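PDB 6O59: germination protein from Bacillus megaterium, which probably helps spores sense nutrient germinants as the A subunit of the GerK3 germinant receptor, this chain being its N-terminal domain. Local coordinates for residues L79-S93 and L112-S124. Numbering follows the deposited sequence.
Sequences LELISEDIVTMGNVS and LIVDGINRVLSVS
Leu79 lays its two methyls against the β-hairpin formed by strands 112-114 and 120-124, at the heart of an alpha+beta unit in which helix 79-86 packs on one face of an antiparallel five-stranded sheet, running almost parallel to strand 120-124 with their axes 9.9 Å apart. CD1 of Leu79 sits 3.8 Å from both Leu112 CD2 and Val114 CG2 and also packs on Leu121 CB, while its CD2 turns toward the hairpin turn, 3.8 Å from Ile117 CG2. With CG trans to the backbone N (chi1 -162°), the leucine fork divides its contacts, CD1 to the strands and CD2 to the connecting turn. One turn on, Ile82 brings CG2 crosswise to within 3.6 Å of Leu112 CD2, and the CB of Ser83 rests on Leu121 CD1. Phe94, further along the edge strand, touches Leu79, Ser83 and Leu121.

Toward the helix's C-terminal end, Ile86 CG2 meets Val123 CG2 at 3.7 Å, the two side chains crossing nearly at right angles; Ile56 of helix 54-62 touches Val123 as well. The chain then swings through Gly90, whose CA packs against that same Val123 methyl, and returns as strand 91-93, the sheet's edge within this chain. Val92 and Val123 form a non-hydrogen-bonded pair with side chains facing the helix. Asn91-Ser124 and Ser93-Ser122 are the hydrogen-bonded pairs on its two sides, their side chains on the other face, where Ser122 OG is hydrogen-bonded to Ser104 OG. Ser93 N donates to Ser122 O at 2.8 Å with 165° at the hydrogen, and that same carbonyl oxygen also receives a CA-H contact from Val92 CA at 3.2 Å.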
ATOM      1  N   LEU A  79      15.532  20.268  -3.273  1.00 95.57           N
ATOM      2  CA  LEU A  79      14.421  19.900  -2.387  1.00 90.72           C
ATOM      3  C   LEU A  79      13.796  21.123  -1.700  1.00 94.32           C
ATOM      4  O   LEU A  79      12.568  21.242  -1.688  1.00 92.18           O
ATOM      5  CB  LEU A  79      14.903  18.883  -1.347  1.00 89.79           C
ATOM      6  CG  LEU A  79      13.849  18.061  -0.624  1.00 90.31           C
ATOM      7  CD1 LEU A  79      13.188  17.074  -1.562  1.00 88.38           C
ATOM      8  CD2 LEU A  79      14.468  17.321   0.540  1.00 91.77           C
ATOM      9  N   GLU A  80      14.630  22.029  -1.160  1.00 93.33           N
ATOM     10  CA  GLU A  80      14.184  23.246  -0.483  1.00 93.66           C
ATOM     11  C   GLU A  80      13.564  24.241  -1.488  1.00 96.86           C
ATOM     12  O   GLU A  80      12.540  24.848  -1.186  1.00 95.26           O
ATOM     13  CB  GLU A  80      15.339  23.883   0.312  1.00 98.56           C
ATOM     14  CG  GLU A  80      15.336  23.543   1.803  1.00113.31           C
ATOM     15  CD  GLU A  80      15.601  22.115   2.276  1.00142.16           C
ATOM     16  OE1 GLU A  80      16.056  21.277   1.462  1.00149.54           O
ATOM     17  OE2 GLU A  80      15.363  21.841   3.477  1.00128.36           O
ATOM     18  N   LEU A  81      14.137  24.359  -2.692  1.00 94.82           N
ATOM     19  CA  LEU A  81      13.606  25.232  -3.743  1.00 95.40           C
ATOM     20  C   LEU A  81      12.229  24.753  -4.211  1.00 95.76           C
ATOM     21  O   LEU A  81      11.340  25.578  -4.435  1.00 95.84           O
ATOM     22  CB  LEU A  81      14.580  25.282  -4.937  1.00 98.29           C
ATOM     23  CG  LEU A  81      15.369  26.573  -5.176  1.00107.25           C
ATOM     24  CD1 LEU A  81      14.511  27.672  -5.802  1.00108.27           C
ATOM     25  CD2 LEU A  81      16.127  27.026  -3.938  1.00111.99           C
ATOM     26  N   ILE A  82      12.060  23.418  -4.341  1.00 88.70           N
ATOM     27  CA  ILE A  82      10.814  22.786  -4.769  1.00 85.47           C
ATOM     28  C   ILE A  82       9.776  22.933  -3.666  1.00 87.72           C
ATOM     29  O   ILE A  82       8.612  23.217  -3.972  1.00 87.12           O
ATOM     30  CB  ILE A  82      11.045  21.298  -5.183  1.00 86.91           C
ATOM     31  CG1 ILE A  82      11.668  21.216  -6.612  1.00 89.00           C
ATOM     32  CG2 ILE A  82       9.756  20.462  -5.088  1.00 83.29           C
ATOM     33  CD1 ILE A  82      12.217  19.816  -7.082  1.00 93.63           C
ATOM     34  N   SER A  83      10.202  22.769  -2.387  1.00 83.29           N
ATOM     35  CA  SER A  83       9.321  22.861  -1.217  1.00 80.55           C
ATOM     36  C   SER A  83       8.595  24.210  -1.147  1.00 82.60           C
ATOM     37  O   SER A  83       7.436  24.224  -0.762  1.00 80.55           O
ATOM     38  CB  SER A  83      10.077  22.582   0.083  1.00 83.81           C
ATOM     39  OG  SER A  83      10.822  23.680   0.581  1.00 95.83           O
ATOM     40  N   GLU A  84       9.235  25.311  -1.599  1.00 80.66           N
ATOM     41  CA  GLU A  84       8.667  26.667  -1.610  1.00 81.80           C
ATOM     42  C   GLU A  84       7.368  26.762  -2.408  1.00 83.78           C
ATOM     43  O   GLU A  84       6.542  27.628  -2.110  1.00 83.45           O
ATOM     44  CB  GLU A  84       9.672  27.674  -2.166  1.00 86.83           C
ATOM     45  CG  GLU A  84      10.760  28.063  -1.179  1.00 98.78           C
ATOM     46  CD  GLU A  84      11.790  29.046  -1.696  1.00120.09           C
ATOM     47  OE1 GLU A  84      11.682  29.478  -2.868  1.00108.84           O
ATOM     48  OE2 GLU A  84      12.714  29.382  -0.919  1.00118.45           O
ATOM     49  N   ASP A  85       7.190  25.876  -3.415  1.00 79.63           N
ATOM     50  CA  ASP A  85       5.984  25.776  -4.242  1.00 78.46           C
ATOM     51  C   ASP A  85       5.010  24.774  -3.664  1.00 78.67           C
ATOM     52  O   ASP A  85       3.812  25.037  -3.673  1.00 78.21           O
ATOM     53  CB  ASP A  85       6.319  25.383  -5.693  1.00 80.72           C
ATOM     54  CG  ASP A  85       6.906  26.506  -6.521  1.00 93.21           C
ATOM     55  OD1 ASP A  85       6.766  27.684  -6.113  1.00 96.20           O
ATOM     56  OD2 ASP A  85       7.500  26.212  -7.578  1.00 99.26           O
ATOM     57  N   ILE A  86       5.519  23.638  -3.153  1.00 72.56           N
ATOM     58  CA  ILE A  86       4.703  22.557  -2.595  1.00 70.16           C
ATOM     59  C   ILE A  86       3.952  23.004  -1.303  1.00 73.05           C
ATOM     60  O   ILE A  86       2.834  22.527  -1.068  1.00 71.51           O
ATOM     61  CB  ILE A  86       5.553  21.258  -2.401  1.00 72.10           C
ATOM     62  CG1 ILE A  86       5.990  20.714  -3.806  1.00 72.85           C
ATOM     63  CG2 ILE A  86       4.790  20.186  -1.600  1.00 68.70           C
ATOM     64  CD1 ILE A  86       6.417  19.230  -3.923  1.00 76.07           C
ATOM     65  N   VAL A  87       4.515  23.952  -0.519  1.00 69.14           N
ATOM     66  CA  VAL A  87       3.861  24.457   0.699  1.00 67.63           C
ATOM     67  C   VAL A  87       2.490  25.106   0.364  1.00 72.66           C
ATOM     68  O   VAL A  87       1.602  25.104   1.217  1.00 72.52           O
ATOM     69  CB  VAL A  87       4.742  25.407   1.542  1.00 71.72           C
ATOM     70  CG1 VAL A  87       5.948  24.681   2.117  1.00 71.05           C
ATOM     71  CG2 VAL A  87       5.161  26.643   0.764  1.00 73.61           C
ATOM     72  N   THR A  88       2.312  25.610  -0.878  1.00 69.76           N
ATOM     73  CA  THR A  88       1.056  26.217  -1.347  1.00 70.37           C
ATOM     74  C   THR A  88       0.025  25.142  -1.701  1.00 75.53           C
ATOM     75  O   THR A  88      -1.151  25.453  -1.920  1.00 76.06           O
ATOM     76  CB  THR A  88       1.285  27.112  -2.600  1.00 70.49           C
ATOM     77  OG1 THR A  88       1.449  26.314  -3.778  1.00 69.93           O
ATOM     78  CG2 THR A  88       2.417  28.062  -2.453  1.00 64.00           C
ATOM     79  N   MET A  89       0.481  23.886  -1.800  1.00 71.43           N
ATOM     80  CA  MET A  89      -0.329  22.760  -2.243  1.00 69.91           C
ATOM     81  C   MET A  89      -0.646  21.743  -1.163  1.00 74.14           C
ATOM     82  O   MET A  89      -1.491  20.882  -1.398  1.00 74.39           O
ATOM     83  CB  MET A  89       0.403  22.052  -3.385  1.00 71.68           C
ATOM     84  CG  MET A  89       0.597  22.948  -4.583  1.00 76.82           C
ATOM     85  SD  MET A  89       1.267  22.070  -5.985  1.00 79.99           S
ATOM     86  CE  MET A  89       2.893  22.658  -5.944  1.00 78.20           C
ATOM     87  N   GLY A  90       0.025  21.835  -0.016  1.00 70.32           N
ATOM     88  CA  GLY A  90      -0.136  20.922   1.110  1.00 68.38           C
ATOM     89  C   GLY A  90       0.839  21.229   2.227  1.00 74.53           C
ATOM     90  O   GLY A  90       1.767  22.034   2.051  1.00 77.03           O
ATOM     91  N   ASN A  91       0.630  20.596   3.391  1.00 68.69           N
ATOM     92  CA  ASN A  91       1.440  20.797   4.587  1.00 68.10           C
ATOM     93  C   ASN A  91       2.710  19.964   4.500  1.00 71.67           C
ATOM     94  O   ASN A  91       2.664  18.719   4.495  1.00 69.76           O
ATOM     95  CB  ASN A  91       0.619  20.491   5.821  1.00 66.38           C
ATOM     96  CG  ASN A  91      -0.560  21.423   5.927  1.00 74.38           C
ATOM     97  OD1 ASN A  91      -0.541  22.547   5.399  1.00 64.06           O
ATOM     98  ND2 ASN A  91      -1.613  20.974   6.600  1.00 59.66           N
ATOM     99  N   VAL A  92       3.849  20.682   4.375  1.00 69.15           N
ATOM    100  CA  VAL A  92       5.156  20.100   4.137  1.00 69.59           C
ATOM    101  C   VAL A  92       5.933  19.863   5.422  1.00 77.96           C
ATOM    102  O   VAL A  92       6.005  20.720   6.303  1.00 82.26           O
ATOM    103  CB  VAL A  92       5.947  20.956   3.128  1.00 74.09           C
ATOM    104  CG1 VAL A  92       7.460  20.681   3.175  1.00 75.60           C
ATOM    105  CG2 VAL A  92       5.406  20.755   1.724  1.00 72.36           C
ATOM    106  N   SER A  93       6.526  18.685   5.504  1.00 72.66           N
ATOM    107  CA  SER A  93       7.390  18.289   6.599  1.00 73.29           C
ATOM    108  C   SER A  93       8.633  17.613   5.977  1.00 78.04           C
ATOM    109  O   SER A  93       8.665  17.402   4.760  1.00 77.39           O
ATOM    110  CB  SER A  93       6.635  17.392   7.583  1.00 74.40           C
ATOM    111  OG  SER A  93       7.028  16.039   7.452  1.00 85.94           O
ATOM    112  N   LEU A 112       8.766  12.932  -1.480  1.00 69.41           N
ATOM    113  CA  LEU A 112       9.553  13.427  -2.596  1.00 70.70           C
ATOM    114  C   LEU A 112      11.026  13.118  -2.280  1.00 75.62           C
ATOM    115  O   LEU A 112      11.577  13.613  -1.295  1.00 74.08           O
ATOM    116  CB  LEU A 112       9.303  14.916  -2.896  1.00 71.31           C
ATOM    117  CG  LEU A 112      10.267  15.542  -3.916  1.00 78.22           C
ATOM    118  CD1 LEU A 112      10.052  14.994  -5.303  1.00 78.02           C
ATOM    119  CD2 LEU A 112      10.171  17.035  -3.911  1.00 82.60           C
ATOM    120  N   ILE A 113      11.622  12.227  -3.080  1.00 73.72           N
ATOM    121  CA  ILE A 113      13.001  11.782  -2.905  1.00 75.40           C
ATOM    122  C   ILE A 113      13.836  12.263  -4.106  1.00 83.10           C
ATOM    123  O   ILE A 113      13.424  12.082  -5.251  1.00 82.50           O
ATOM    124  CB  ILE A 113      13.049  10.238  -2.700  1.00 77.36           C
ATOM    125  CG1 ILE A 113      11.947   9.774  -1.688  1.00 74.37           C
ATOM    126  CG2 ILE A 113      14.469   9.770  -2.289  1.00 79.93           C
ATOM    127  CD1 ILE A 113      11.966   8.323  -1.245  1.00 75.35           C
ATOM    128  N   VAL A 114      14.991  12.906  -3.833  1.00 82.76           N
ATOM    129  CA  VAL A 114      15.884  13.454  -4.854  1.00 84.77           C
ATOM    130  C   VAL A 114      17.256  12.717  -4.799  1.00 92.00           C
ATOM    131  O   VAL A 114      17.770  12.421  -3.715  1.00 91.63           O
ATOM    132  CB  VAL A 114      16.001  15.002  -4.725  1.00 89.55           C
ATOM    133  CG1 VAL A 114      16.893  15.595  -5.818  1.00 92.39           C
ATOM    134  CG2 VAL A 114      14.616  15.669  -4.758  1.00 86.51           C
ATOM    135  N   ASP A 115      17.814  12.434  -6.006  1.00 91.79           N
ATOM    136  CA  ASP A 115      19.012  11.669  -6.374  1.00 95.28           C
ATOM    137  C   ASP A 115      20.085  11.548  -5.319  1.00100.75           C
ATOM    138  O   ASP A 115      20.602  10.440  -5.162  1.00102.66           O
ATOM    139  CB  ASP A 115      19.673  12.200  -7.652  1.00101.04           C
ATOM    140  CG  ASP A 115      20.458  11.164  -8.468  1.00118.62           C
ATOM    141  OD1 ASP A 115      20.681  10.028  -7.952  1.00119.19           O
ATOM    142  OD2 ASP A 115      20.844  11.484  -9.629  1.00125.59           O
ATOM    143  N   GLY A 116      20.463  12.644  -4.665  1.00 95.87           N
ATOM    144  CA  GLY A 116      21.516  12.578  -3.656  1.00 97.31           C
ATOM    145  C   GLY A 116      21.334  13.472  -2.454  1.00100.08           C
ATOM    146  O   GLY A 116      22.335  13.952  -1.911  1.00102.29           O
ATOM    147  N   ILE A 117      20.090  13.730  -2.069  1.00 93.62           N
ATOM    148  CA  ILE A 117      19.884  14.712  -0.973  1.00 92.75           C
ATOM    149  C   ILE A 117      19.921  14.046   0.398  1.00 99.00           C
ATOM    150  O   ILE A 117      20.469  14.680   1.303  1.00104.58           O
ATOM    151  CB  ILE A 117      18.634  15.561  -1.210  1.00 91.87           C
ATOM    152  CG1 ILE A 117      19.007  16.898  -1.845  1.00 94.11           C
ATOM    153  CG2 ILE A 117      17.907  15.767   0.091  1.00 90.00           C
ATOM    154  CD1 ILE A 117      18.537  17.052  -3.256  1.00101.78           C
ATOM    155  N   ASN A 118      19.304  12.873   0.557  1.00 90.90           N
ATOM    156  CA  ASN A 118      19.298  12.092   1.831  1.00 90.49           C
ATOM    157  C   ASN A 118      18.317  12.642   2.884  1.00 94.33           C
ATOM    158  O   ASN A 118      18.317  12.126   4.005  1.00 94.77           O
ATOM    159  CB  ASN A 118      20.691  11.638   2.283  1.00 89.93           C
ATOM    160  CG  ASN A 118      21.168  12.255   3.578  1.00106.27           C
ATOM    161  OD1 ASN A 118      20.691  13.300   3.995  1.00101.12           O
ATOM    162  ND2 ASN A 118      22.125  11.611   4.220  1.00 90.07           N
ATOM    163  N   ARG A 119      17.531  13.662   2.531  0.50 90.06           N
ATOM    164  CA  ARG A 119      16.424  14.192   3.368  0.50111.65           C
ATOM    165  C   ARG A 119      15.185  13.998   2.498  0.50135.80           C
ATOM    166  O   ARG A 119      15.280  14.244   1.285  0.50 99.80           O
ATOM    167  CB  ARG A 119      16.651  15.629   3.860  0.50115.36           C
ATOM    168  CG  ARG A 119      17.785  15.858   4.857  0.50125.34           C
ATOM    169  CD  ARG A 119      18.106  17.219   5.469  0.50126.24           C
ATOM    170  NE  ARG A 119      19.276  17.230   6.350  0.50121.70           N
ATOM    171  CZ  ARG A 119      19.818  18.313   6.907  0.50123.81           C
ATOM    172  NH1 ARG A 119      19.301  19.505   6.679  0.50 98.73           N
ATOM    173  NH2 ARG A 119      20.878  18.203   7.689  0.50110.22           N
ATOM    174  N   VAL A 120      14.091  13.509   3.071  1.00 84.27           N
ATOM    175  CA  VAL A 120      12.890  13.255   2.230  1.00 86.12           C
ATOM    176  C   VAL A 120      11.825  14.279   2.591  1.00 85.11           C
ATOM    177  O   VAL A 120      11.672  14.565   3.772  1.00 85.24           O
ATOM    178  CB  VAL A 120      12.402  11.810   2.407  1.00 93.24           C
ATOM    179  CG1 VAL A 120      10.997  11.607   1.890  1.00 96.08           C
ATOM    180  CG2 VAL A 120      13.352  10.840   1.738  1.00 94.14           C
ATOM    181  N   LEU A 121      11.156  14.827   1.583  1.00 78.27           N
ATOM    182  CA  LEU A 121      10.074  15.803   1.827  1.00 76.31           C
ATOM    183  C   LEU A 121       8.729  15.082   1.852  1.00 76.30           C
ATOM    184  O   LEU A 121       8.473  14.297   0.953  1.00 74.49           O
ATOM    185  CB  LEU A 121      10.104  16.845   0.709  1.00 76.85           C
ATOM    186  CG  LEU A 121       8.976  17.867   0.744  1.00 79.79           C
ATOM    187  CD1 LEU A 121       9.307  19.046  -0.138  1.00 81.24           C
ATOM    188  CD2 LEU A 121       7.673  17.237   0.303  1.00 77.67           C
ATOM    189  N   SER A 122       7.950  15.330   2.900  1.00 73.04           N
ATOM    190  CA  SER A 122       6.581  14.815   3.058  1.00 72.22           C
ATOM    191  C   SER A 122       5.529  15.910   2.867  1.00 74.70           C
ATOM    192  O   SER A 122       5.647  16.991   3.450  1.00 76.43           O
ATOM    193  CB  SER A 122       6.393  14.188   4.443  1.00 77.54           C
ATOM    194  OG  SER A 122       7.171  13.018   4.648  1.00 87.35           O
ATOM    195  N   VAL A 123       4.478  15.616   2.110  1.00 67.57           N
ATOM    196  CA  VAL A 123       3.404  16.588   1.923  1.00 67.05           C
ATOM    197  C   VAL A 123       2.056  15.908   2.228  1.00 73.65           C
ATOM    198  O   VAL A 123       1.827  14.774   1.808  1.00 72.26           O
ATOM    199  CB  VAL A 123       3.442  17.301   0.536  1.00 69.74           C
ATOM    200  CG1 VAL A 123       3.532  16.324  -0.636  1.00 68.24           C
ATOM    201  CG2 VAL A 123       2.292  18.281   0.367  1.00 69.37           C
ATOM    202  N   SER A 124       1.199  16.600   2.999  1.00 73.55           N
ATOM    203  CA  SER A 124      -0.125  16.137   3.385  1.00 74.43           C
ATOM    204  C   SER A 124      -1.234  16.955   2.704  1.00 81.85           C
ATOM    205  O   SER A 124      -1.162  18.180   2.692  1.00 80.96           O
ATOM    206  CB  SER A 124      -0.276  16.215   4.898  1.00 79.84           C
ATOM    207  OG  SER A 124      -1.532  15.688   5.299  1.00 93.68           O
TER